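Local coordinates for non-toxic crystal protein (Bacillus thuringiensis, PDB 2D42) that has no known toxic activity, although its elongated, strand-rich fold closely resembles that of beta-pore-forming toxins, and it accumulates in parasporal inclusions, at residues Gly96-Gly101 / Val124-Lys129. Residues are numbered along the deposited sequence; the frame is centred on the assembly and turned at random.
Sequences GTNITG and VTNENK
The carboxamide oxygen of N98 accepts hydrogen bonds from two side chains of the facing loop, T125 and N126. T125 OG1 donates to N98 OD1 over 2.6 Å, lying in the carbonyl plane and on a lone pair. The second donor comes from a different direction: N126 ND2 stands 2.9 Å from N98 OD1, well above that plane, yet its N-H points almost straight at the oxygen (169°). The acceptor lies close to N126's own amide plane, and the two amide planes are nearly perpendicular, 86° apart. A chi1 of 59° sets T125 OG1 between its own backbone N and carbonyl carbon. With its proton given to N98, T125 OG1 also accepts from I99 N at 3.3 Å, so one hydroxyl links the side chain of N98 to the main chain of the next residue. T125 CG2 approaches T97 O to 3.5 Å. In this aerolysin/epsilon-toxin-like chain the contact ties the loop between strands 71-94 and 101-109 to the one between strands 114-122 and 129-146, where the chain leaves the long sheet for a small three-stranded one and returns. N126 is used at both ends of its amide: ND2 is also hydrogen-bonded to Y130 OH, while OD1 takes the backbone N of N128 at 2.7 Å, closing an Asx turn. I99 and V124 both touch L40 of strand 36-43, and a backbone hydrogen bond joins V124 to V93.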
# COMPACT_ATOMS: atom_id res chain seq x y z
N GLY A 96 7.24 2.03 -17.99
CA GLY A 96 6.96 3.33 -18.58
C GLY A 96 5.62 3.93 -18.20
O GLY A 96 5.32 5.07 -18.56
N THR A 97 4.80 3.17 -17.48
CA THR A 97 3.48 3.66 -17.06
C THR A 97 3.30 3.49 -15.55
O THR A 97 3.58 2.43 -15.00
CB THR A 97 2.35 2.88 -17.76
OG1 THR A 97 2.47 3.02 -19.18
CG2 THR A 97 0.98 3.42 -17.32
N ASN A 98 2.82 4.54 -14.88
CA ASN A 98 2.63 4.42 -13.45
C ASN A 98 1.40 3.58 -13.14
O ASN A 98 0.38 3.69 -13.81
CB ASN A 98 2.51 5.79 -12.79
CG ASN A 98 3.87 6.42 -12.55
OD1 ASN A 98 4.79 5.76 -12.06
ND2 ASN A 98 4.00 7.69 -12.88
N ILE A 99 1.53 2.71 -12.15
CA ILE A 99 0.43 1.83 -11.75
C ILE A 99 0.22 1.93 -10.25
O ILE A 99 1.13 1.68 -9.46
CB ILE A 99 0.73 0.36 -12.06
CG1 ILE A 99 1.12 0.19 -13.53
CG2 ILE A 99 -0.51 -0.48 -11.76
CD1 ILE A 99 1.73 -1.16 -13.81
N THR A 100 -0.98 2.31 -9.85
CA THR A 100 -1.30 2.41 -8.44
C THR A 100 -1.96 1.11 -7.97
O THR A 100 -2.97 0.69 -8.53
CB THR A 100 -2.24 3.58 -8.17
OG1 THR A 100 -1.55 4.81 -8.45
CG2 THR A 100 -2.70 3.57 -6.72
N GLY A 101 -1.38 0.47 -6.97
CA GLY A 101 -1.95 -0.76 -6.45
C GLY A 101 -2.62 -0.57 -5.09
O GLY A 101 -2.29 0.36 -4.35
N VAL A 124 4.76 0.78 -7.49
CA VAL A 124 6.11 0.22 -7.49
C VAL A 124 6.88 0.88 -8.63
O VAL A 124 8.09 0.69 -8.77
CB VAL A 124 6.08 -1.32 -7.75
CG1 VAL A 124 5.63 -1.61 -9.19
CG2 VAL A 124 7.46 -1.91 -7.50
N THR A 125 6.16 1.69 -9.41
CA THR A 125 6.72 2.36 -10.58
C THR A 125 7.40 3.70 -10.39
O THR A 125 7.97 4.25 -11.33
CB THR A 125 5.65 2.54 -11.66
OG1 THR A 125 4.57 3.31 -11.13
CG2 THR A 125 5.12 1.18 -12.12
N ASN A 126 7.34 4.25 -9.18
CA ASN A 126 7.99 5.52 -8.91
C ASN A 126 8.27 5.67 -7.41
O ASN A 126 7.81 4.86 -6.60
CB ASN A 126 7.12 6.68 -9.42
CG ASN A 126 5.84 6.84 -8.64
OD1 ASN A 126 5.86 7.09 -7.44
ND2 ASN A 126 4.71 6.69 -9.33
N GLU A 127 9.01 6.70 -7.05
CA GLU A 127 9.35 6.90 -5.65
C GLU A 127 8.54 8.00 -4.98
O GLU A 127 8.97 8.55 -3.97
CB GLU A 127 10.85 7.20 -5.51
CG GLU A 127 11.74 6.07 -6.00
CD GLU A 127 13.22 6.40 -5.88
OE1 GLU A 127 13.66 6.77 -4.78
OE2 GLU A 127 13.94 6.29 -6.90
N ASN A 128 7.38 8.32 -5.54
CA ASN A 128 6.53 9.35 -4.97
C ASN A 128 5.75 8.82 -3.78
O ASN A 128 5.56 7.61 -3.63
CB ASN A 128 5.54 9.91 -6.00
CG ASN A 128 6.22 10.42 -7.27
OD1 ASN A 128 7.30 11.02 -7.22
ND2 ASN A 128 5.58 10.20 -8.42
N LYS A 129 5.26 9.73 -2.95
CA LYS A 129 4.48 9.38 -1.78
C LYS A 129 3.02 9.23 -2.18
O LYS A 129 2.47 10.07 -2.88
CB LYS A 129 4.66 10.47 -0.72
CG LYS A 129 3.98 10.22 0.60
CD LYS A 129 4.42 11.27 1.63
CE LYS A 129 3.74 11.09 2.99
NZ LYS A 129 2.26 11.31 2.94